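Local structure of ASCH domain (Vibrio cholerae TMA 21, 3S9X) at residues S31-F37 / H78-N84; A48-L52 / I90-E94. The protein is of unknown function but carries an ASCH domain of the PUA clan, a fold whose relatives often bind RNA. All coordinates share one frame; numbering follows the deposited sequence. Where two conformers were deposited one is given.

Contact 1 pairs the outer strand 32-35 with strand 79-83, and contact 2 lays helix 41-52 against strand 89-102, the next strand of the same mixed sheet; their centres are about 9 Å apart. Val82 joins them: its N lies 2.8 Å from Cys91 O and its O 2.8 Å from Ile90 N, so the strand pairing of contact 1 runs on into the strand of contact 2. On the helix side, Phe37 CE2 packs 3.5 Å from Ile51 CD1. The segments alternate along the chain, with strand 32-35 leading into helix 41-52 and strand 79-83 into strand 89-102, all within the ASCH domain.

Contact 1 (S31-F37 / H78-N84); sequences SFSADYF and HLQVVTN
With CG anti to the backbone N (chi1 -180°), His78 carries its imidazole across to the neighbouring strand, where Ser31 and Ser33 hold it; Ser31 OG, also anti to its own N, meets the ring from the edge. Strands 32-35 and 79-83 form a parallel beta pair at the margin of the mixed sheet of this ASCH domain. Ser31 OG lies 2.7 Å from His78 ND1 in the ring plane, and Ser33 OG lies 2.8 Å from His78 NE2. These two hydrogen bonds engage both ring nitrogens and fix the imidazole's rotation. The backbones are joined in the alternating pattern of parallel strands: Leu79 N to Ser31 O, Ser33 N to Leu79 O, Val81 N to Ser33 O and Asp35 N to Val81 O. Phe32, Leu79, Ala34 and Val81 share one face, with Phe32 CE1 3.9 Å from Leu79 CD1, the two side chains running abreast; helix 8-19 packs over Phe32, Ala34 and Val81. On the other face, the extended Gln80 chain brings its amide obliquely past the Phe37 ring, the two planes only 7° apart but displaced, with Gln80 NE2 3.5 Å from Phe37 CE2, and Phe37 CE2 lies 4.0 Å from Val82 CG2 at the ring edge. One water bridges Gln80 NE2 and Tyr36 O; a second links Phe37 N and Thr83 O. Asp35 O accepts two bonds from opposite faces of its carbonyl plane, from Gln80 NE2 at 3.0 Å and from Thr83 N at 3.0 Å.

Contact 2 (A48-L52 / I90-E94); sequences ADLIL and ICIIE
The side chains of Ile51 and Ile93 meet nearly perpendicular, their CG2 methyls pressed to 3.4 Å, a close carbon-carbon approach. Ile51 CG2 stands anti to the backbone N, which places this methyl against the strand's side chains, where it also touches Cys91 SG at 3.7 Å. The thiol thus lies against the helix, 4.0 Å from Leu52 N, an amide already bonded to Ala48 O within the helical turn. A second perpendicular crossing joins Leu52 and Ile90: Leu52 CB lies 4.0 Å from Ile90 CG2, while Leu52 CD1 reaches over to Cys91 CB, also at 4.0 Å. Both branches of Ile90 reach Ala48, CG1 at its CB (4.0 Å) and CG2 at its O, and CG2 also packs on Leu52. No hydrogen bond spans the two segments; the join is apolar packing of a helix on a sheet, and the axes of helix segment 48-52 and strand segment 90-94 approach to 8.0 Å at 61°. A classic beta bulge, with Ile90 and Cys91 both opposite Val82, lets these two successive side chains point at the helix. Ile92 turns to the other side of the sheet and packs on Phe13 and Tyr17 of helix 8-19. On the side of helix 41-52, Ile51 also touches Val156 of strand 148-158, and Ile93 rests on Gln80 and Val82 of strand 79-83 and on Phe154 of strand 148-158.

Contact 1 (S31-F37 / H78-N84)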
ATOM      1  N   SER A  31     -13.674   1.063  -5.841  1.00  9.62           N
ATOM      2  CA  SER A  31     -12.394   0.302  -5.920  1.00 10.44           C
ATOM      3  C   SER A  31     -11.949  -0.096  -4.533  1.00  9.50           C
ATOM      4  O   SER A  31     -11.819   0.720  -3.661  1.00  9.32           O
ATOM      5  CB  SER A  31     -11.349   1.106  -6.676  1.00 10.91           C
ATOM      6  OG  SER A  31     -10.143   0.429  -6.827  1.00 12.14           O
ATOM      7  N   PHE A  32     -11.809  -1.400  -4.359  1.00  9.50           N
ATOM      8  CA  PHE A  32     -11.629  -2.003  -3.031  1.00  8.17           C
ATOM      9  C   PHE A  32     -10.642  -3.158  -3.096  1.00  8.46           C
ATOM     10  O   PHE A  32     -10.578  -3.892  -4.070  1.00 10.16           O
ATOM     11  CB  PHE A  32     -12.984  -2.602  -2.495  1.00  9.40           C
ATOM     12  CG  PHE A  32     -14.120  -1.681  -2.541  1.00  9.34           C
ATOM     13  CD1 PHE A  32     -14.420  -0.877  -1.438  1.00  9.95           C
ATOM     14  CD2 PHE A  32     -14.898  -1.534  -3.684  1.00  9.88           C
ATOM     15  CE1 PHE A  32     -15.512  -0.066  -1.453  1.00 11.13           C
ATOM     16  CE2 PHE A  32     -15.935  -0.692  -3.728  1.00 11.78           C
ATOM     17  CZ  PHE A  32     -16.307   0.040  -2.592  1.00 11.49           C
ATOM     18  N   SER A  33      -9.880  -3.326  -2.012  1.00  7.94           N
ATOM     19  CA  SER A  33      -9.044  -4.521  -1.853  1.00  8.38           C
ATOM     20  C   SER A  33      -8.830  -4.814  -0.339  1.00  7.88           C
ATOM     21  O   SER A  33      -9.217  -3.994   0.513  1.00  7.74           O
ATOM     22  CB  SER A  33      -7.699  -4.269  -2.477  1.00  9.72           C
ATOM     23  OG  SER A  33      -6.931  -3.303  -1.801  1.00  9.98           O
ATOM     24  N   ALA A  34      -8.233  -5.970  -0.077  1.00  8.10           N
ATOM     25  CA  ALA A  34      -7.876  -6.385   1.281  1.00  8.44           C
ATOM     26  C   ALA A  34      -6.549  -7.104   1.202  1.00  8.41           C
ATOM     27  O   ALA A  34      -6.387  -8.025   0.436  1.00 11.15           O
ATOM     28  CB  ALA A  34      -8.972  -7.317   1.928  1.00  9.62           C
ATOM     29  N   ASP A  35      -5.547  -6.634   1.937  1.00  8.47           N
ATOM     30  CA  ASP A  35      -4.205  -7.236   1.862  0.50  9.80           C
ATOM     31  C   ASP A  35      -3.386  -6.706   3.054  1.00  8.02           C
ATOM     32  O   ASP A  35      -3.716  -5.698   3.670  1.00  8.66           O
ATOM     33  CB  ASP A  35      -3.534  -6.732   0.562  0.50 10.17           C
ATOM     34  CG  ASP A  35      -2.947  -7.821  -0.349  0.50 18.36           C
ATOM     35  OD1 ASP A  35      -1.811  -7.576  -0.863  0.50 26.25           O
ATOM     36  OD2 ASP A  35      -3.582  -8.828  -0.675  0.50 20.80           O
ATOM     37  N   TYR A  36      -2.291  -7.399   3.323  1.00  8.44           N
ATOM     38  CA  TYR A  36      -1.245  -6.933   4.164  1.00  8.15           C
ATOM     39  C   TYR A  36      -0.182  -6.235   3.347  1.00  9.30           C
ATOM     40  O   TYR A  36      -0.105  -6.407   2.133  1.00  9.82           O
ATOM     41  CB  TYR A  36      -0.668  -8.051   5.075  1.00  8.89           C
ATOM     42  CG  TYR A  36      -0.081  -9.241   4.359  1.00  8.12           C
ATOM     43  CD1 TYR A  36       1.200  -9.182   3.799  1.00  9.41           C
ATOM     44  CD2 TYR A  36      -0.794 -10.405   4.232  1.00 11.27           C
ATOM     45  CE1 TYR A  36       1.713 -10.247   3.108  1.00 11.02           C
ATOM     46  CE2 TYR A  36      -0.246 -11.538   3.627  1.00 14.01           C
ATOM     47  CZ  TYR A  36       1.027 -11.435   3.074  1.00 12.55           C
ATOM     48  OH  TYR A  36       1.576 -12.533   2.433  1.00 15.54           O
ATOM     49  N   PHE A  37       0.660  -5.444   4.024  1.00 10.30           N
ATOM     50  CA  PHE A  37       1.813  -4.817   3.432  1.00 10.05           C
ATOM     51  C   PHE A  37       3.029  -5.703   3.718  1.00 11.25           C
ATOM     52  O   PHE A  37       3.052  -6.491   4.688  1.00 11.29           O
ATOM     53  CB  PHE A  37       2.058  -3.453   4.088  1.00 10.45           C
ATOM     54  CG  PHE A  37       1.166  -2.337   3.544  1.00 10.26           C
ATOM     55  CD1 PHE A  37       1.695  -1.389   2.722  1.00 13.22           C
ATOM     56  CD2 PHE A  37      -0.177  -2.312   3.775  1.00 11.28           C
ATOM     57  CE1 PHE A  37       0.888  -0.362   2.218  1.00 13.91           C
ATOM     58  CE2 PHE A  37      -0.966  -1.265   3.183  1.00 11.78           C
ATOM     59  CZ  PHE A  37      -0.417  -0.356   2.410  1.00 10.93           C
ATOM     60  N   HIS A  78      -9.415   4.660  -3.916  1.00  9.05           N
ATOM     61  CA  HIS A  78      -9.407   3.262  -3.556  1.00  8.25           C
ATOM     62  C   HIS A  78      -9.421   3.067  -2.024  1.00  7.44           C
ATOM     63  O   HIS A  78      -8.657   3.736  -1.337  1.00  8.97           O
ATOM     64  CB  HIS A  78      -8.138   2.615  -4.156  1.00  9.69           C
ATOM     65  CG  HIS A  78      -8.020   1.160  -3.856  1.00  9.26           C
ATOM     66  ND1 HIS A  78      -8.606   0.178  -4.635  1.00 10.05           N
ATOM     67  CD2 HIS A  78      -7.291   0.495  -2.925  1.00  8.48           C
ATOM     68  CE1 HIS A  78      -8.284  -1.008  -4.152  1.00  8.94           C
ATOM     69  NE2 HIS A  78      -7.471  -0.849  -3.122  1.00  9.71           N
ATOM     70  N   LEU A  79     -10.160   2.064  -1.569  1.00  8.05           N
ATOM     71  CA  LEU A  79     -10.112   1.633  -0.195  1.00  7.93           C
ATOM     72  C   LEU A  79      -9.452   0.249  -0.091  1.00  7.78           C
ATOM     73  O   LEU A  79      -9.807  -0.679  -0.774  1.00  9.55           O
ATOM     74  CB  LEU A  79     -11.533   1.474   0.377  1.00  7.29           C
ATOM     75  CG  LEU A  79     -12.330   2.753   0.530  1.00  9.55           C
ATOM     76  CD1 LEU A  79     -13.768   2.430   0.987  1.00 10.54           C
ATOM     77  CD2 LEU A  79     -11.656   3.671   1.553  1.00 10.35           C
ATOM     78  N   GLN A  80      -8.487   0.179   0.817  1.00  7.68           N
ATOM     79  CA  GLN A  80      -7.833  -1.077   1.148  1.00  7.41           C
ATOM     80  C   GLN A  80      -8.109  -1.378   2.641  1.00  7.12           C
ATOM     81  O   GLN A  80      -7.764  -0.564   3.524  1.00  7.97           O
ATOM     82  CB  GLN A  80      -6.336  -1.086   0.886  1.00  8.06           C
ATOM     83  CG  GLN A  80      -5.641  -2.320   1.324  1.00  7.78           C
ATOM     84  CD  GLN A  80      -4.167  -2.380   1.088  1.00  8.57           C
ATOM     85  OE1 GLN A  80      -3.639  -1.611   0.265  1.00 11.65           O
ATOM     86  NE2 GLN A  80      -3.474  -3.312   1.794  1.00 10.10           N
ATOM     87  N   VAL A  81      -8.625  -2.580   2.892  1.00  6.75           N
ATOM     88  CA  VAL A  81      -8.618  -3.130   4.202  1.00  8.19           C
ATOM     89  C   VAL A  81      -7.195  -3.619   4.437  1.00  6.71           C
ATOM     90  O   VAL A  81      -6.738  -4.569   3.773  1.00  8.28           O
ATOM     91  CB  VAL A  81      -9.666  -4.263   4.436  1.00  8.74           C
ATOM     92  CG1 VAL A  81      -9.532  -4.775   5.855  1.00 10.55           C
ATOM     93  CG2 VAL A  81     -11.078  -3.774   4.049  1.00 10.59           C
ATOM     94  N   VAL A  82      -6.526  -2.996   5.384  1.00  7.33           N
ATOM     95  CA  VAL A  82      -5.133  -3.345   5.796  1.00  6.50           C
ATOM     96  C   VAL A  82      -5.234  -4.419   6.836  1.00  6.95           C
ATOM     97  O   VAL A  82      -5.755  -4.182   7.920  1.00  8.02           O
ATOM     98  CB  VAL A  82      -4.369  -2.113   6.289  1.00  7.82           C
ATOM     99  CG1 VAL A  82      -2.936  -2.508   6.732  1.00 10.27           C
ATOM    100  CG2 VAL A  82      -4.418  -0.976   5.258  1.00  8.84           C
ATOM    101  N   THR A  83      -4.789  -5.621   6.498  1.00  8.30           N
ATOM    102  CA  THR A  83      -4.770  -6.713   7.457  1.00  8.10           C
ATOM    103  C   THR A  83      -3.348  -6.916   7.997  1.00  8.45           C
ATOM    104  O   THR A  83      -2.358  -6.401   7.425  1.00  8.17           O
ATOM    105  CB  THR A  83      -5.245  -8.016   6.838  1.00  9.10           C
ATOM    106  OG1 THR A  83      -4.263  -8.572   5.993  1.00 10.42           O
ATOM    107  CG2 THR A  83      -6.569  -7.852   6.033  1.00 10.00           C
ATOM    108  N   ASN A  84      -3.263  -7.662   9.081  1.00  7.88           N
ATOM    109  CA  ASN A  84      -2.006  -8.195   9.478  1.00  8.15           C
ATOM    110  C   ASN A  84      -1.664  -9.425   8.666  1.00  7.62           C
ATOM    111  O   ASN A  84      -2.346  -9.791   7.719  1.00  7.91           O
ATOM    112  CB  ASN A  84      -1.948  -8.391  11.005  1.00  8.65           C
ATOM    113  CG  ASN A  84      -2.796  -9.541  11.513  1.00  8.50           C
ATOM    114  OD1 ASN A  84      -3.332 -10.337  10.720  1.00  9.17           O
ATOM    115  ND2 ASN A  84      -2.952  -9.577  12.840  1.00  9.39           N
TER
HETATM  116  O   HOH W   1      -0.836  -4.113   0.600  1.00 15.76           O
HETATM  117  O   HOH W   2       0.118  -5.117   6.833  1.00 10.73           O

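Contact 2 (A48-L52 / I90-E94)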
ATOM      1  N   ALA A  48       1.225  -2.701   9.464  1.00  8.65           N
ATOM      2  CA  ALA A  48      -0.204  -2.478   9.710  1.00  7.35           C
ATOM      3  C   ALA A  48      -0.361  -1.514  10.887  1.00  7.47           C
ATOM      4  O   ALA A  48      -1.228  -0.647  10.890  1.00  8.83           O
ATOM      5  CB  ALA A  48      -0.894  -3.775   9.966  1.00  9.22           C
ATOM      6  N   ASP A  49       0.451  -1.701  11.944  1.00  8.18           N
ATOM      7  CA  ASP A  49       0.362  -0.863  13.109  1.00  8.89           C
ATOM      8  C   ASP A  49       0.862   0.558  12.860  1.00  8.17           C
ATOM      9  O   ASP A  49       0.278   1.505  13.377  1.00  8.79           O
ATOM     10  CB  ASP A  49       1.168  -1.493  14.285  1.00  9.82           C
ATOM     11  CG  ASP A  49       0.796  -0.900  15.581  1.00 10.63           C
ATOM     12  OD1 ASP A  49      -0.357  -1.036  15.991  1.00 15.81           O
ATOM     13  OD2 ASP A  49       1.681  -0.284  16.178  1.00 14.83           O
ATOM     14  N   LEU A  50       1.918   0.725  12.085  1.00  8.60           N
ATOM     15  CA  LEU A  50       2.372   2.054  11.697  1.00  8.41           C
ATOM     16  C   LEU A  50       1.297   2.759  10.937  1.00  8.02           C
ATOM     17  O   LEU A  50       1.086   3.980  11.092  1.00  9.66           O
ATOM     18  CB  LEU A  50       3.640   1.959  10.827  1.00  8.40           C
ATOM     19  CG  LEU A  50       4.934   1.606  11.503  1.00  9.23           C
ATOM     20  CD1 LEU A  50       5.971   1.320  10.431  1.00 10.12           C
ATOM     21  CD2 LEU A  50       5.422   2.696  12.504  1.00 11.27           C
ATOM     22  N   ILE A  51       0.608   2.032  10.029  1.00  8.27           N
ATOM     23  CA  ILE A  51      -0.454   2.684   9.243  1.00  8.38           C
ATOM     24  C   ILE A  51      -1.603   3.099  10.175  1.00  7.66           C
ATOM     25  O   ILE A  51      -2.079   4.225  10.154  1.00  8.20           O
ATOM     26  CB  ILE A  51      -0.997   1.790   8.123  1.00  8.23           C
ATOM     27  CG1 ILE A  51       0.126   1.530   7.087  1.00  7.32           C
ATOM     28  CG2 ILE A  51      -2.247   2.326   7.469  1.00  8.79           C
ATOM     29  CD1 ILE A  51      -0.118   0.454   6.060  1.00 10.01           C
ATOM     30  N   LEU A  52      -2.026   2.174  11.030  1.00  8.53           N
ATOM     31  CA  LEU A  52      -3.068   2.404  12.039  1.00  9.58           C
ATOM     32  C   LEU A  52      -2.843   3.722  12.755  1.00  9.94           C
ATOM     33  O   LEU A  52      -3.754   4.521  12.980  1.00 11.44           O
ATOM     34  CB  LEU A  52      -3.193   1.215  13.003  1.00  9.94           C
ATOM     35  CG  LEU A  52      -4.128   1.352  14.211  1.00  9.40           C
ATOM     36  CD1 LEU A  52      -5.601   1.405  13.725  1.00 10.16           C
ATOM     37  CD2 LEU A  52      -3.898   0.183  15.165  1.00 11.27           C
ATOM     38  N   ILE A  90      -6.952  -4.634  10.415  1.00  7.34           N
ATOM     39  CA  ILE A  90      -6.403  -3.706  11.421  1.00  8.13           C
ATOM     40  C   ILE A  90      -6.986  -2.282  11.160  1.00  7.13           C
ATOM     41  O   ILE A  90      -7.398  -1.595  12.088  1.00  8.85           O
ATOM     42  CB  ILE A  90      -4.885  -3.673  11.309  1.00  8.66           C
ATOM     43  CG1 ILE A  90      -4.261  -5.086  11.619  1.00  9.11           C
ATOM     44  CG2 ILE A  90      -4.315  -2.544  12.213  1.00  9.92           C
ATOM     45  CD1 ILE A  90      -4.677  -5.678  12.926  1.00 11.37           C
ATOM     46  N   CYS A  91      -7.027  -1.842   9.912  1.00  7.17           N
ATOM     47  CA  CYS A  91      -7.565  -0.524   9.585  1.00  7.77           C
ATOM     48  C   CYS A  91      -7.950  -0.528   8.092  1.00  6.72           C
ATOM     49  O   CYS A  91      -7.714  -1.467   7.391  1.00  7.38           O
ATOM     50  CB  CYS A  91      -6.613   0.588   9.967  1.00  6.86           C
ATOM     51  SG  CYS A  91      -5.076   0.602   9.056  1.00  9.32           S
ATOM     52  N   ILE A  92      -8.582   0.575   7.686  1.00  7.12           N
ATOM     53  CA  ILE A  92      -8.916   0.772   6.297  1.00  6.64           C
ATOM     54  C   ILE A  92      -8.241   2.098   5.854  1.00  6.37           C
ATOM     55  O   ILE A  92      -8.407   3.110   6.553  1.00  7.96           O
ATOM     56  CB  ILE A  92     -10.444   0.818   6.004  1.00  8.05           C
ATOM     57  CG1 ILE A  92     -11.101  -0.420   6.587  1.00  8.14           C
ATOM     58  CG2 ILE A  92     -10.728   0.957   4.503  1.00  8.97           C
ATOM     59  CD1 ILE A  92     -12.606  -0.537   6.390  1.00  9.27           C
ATOM     60  N   ILE A  93      -7.596   2.067   4.695  1.00  7.04           N
ATOM     61  CA  ILE A  93      -6.975   3.216   4.121  1.00  7.69           C
ATOM     62  C   ILE A  93      -7.632   3.625   2.831  1.00  7.54           C
ATOM     63  O   ILE A  93      -8.202   2.763   2.138  1.00  8.57           O
ATOM     64  CB  ILE A  93      -5.480   3.062   3.955  1.00  7.41           C
ATOM     65  CG1 ILE A  93      -5.115   1.925   2.993  1.00  8.36           C
ATOM     66  CG2 ILE A  93      -4.743   2.941   5.290  1.00  8.23           C
ATOM     67  CD1 ILE A  93      -3.666   1.727   2.634  1.00 10.12           C
ATOM     68  N   GLU A  94      -7.565   4.932   2.506  1.00  7.65           N
ATOM     69  CA  GLU A  94      -8.110   5.493   1.262  1.00  8.15           C
ATOM     70  C   GLU A  94      -6.913   6.165   0.575  1.00  7.98           C
ATOM     71  O   GLU A  94      -6.186   6.986   1.167  1.00  9.12           O
ATOM     72  CB  GLU A  94      -9.178   6.576   1.537  1.00  8.74           C
ATOM     73  CG  GLU A  94      -9.783   7.112   0.258  1.00  8.98           C
ATOM     74  CD  GLU A  94     -10.929   8.023   0.510  1.00 12.60           C
ATOM     75  OE1 GLU A  94     -11.692   7.848   1.480  1.00 13.86           O
ATOM     76  OE2 GLU A  94     -11.155   8.880  -0.392  1.00 17.98           O
TER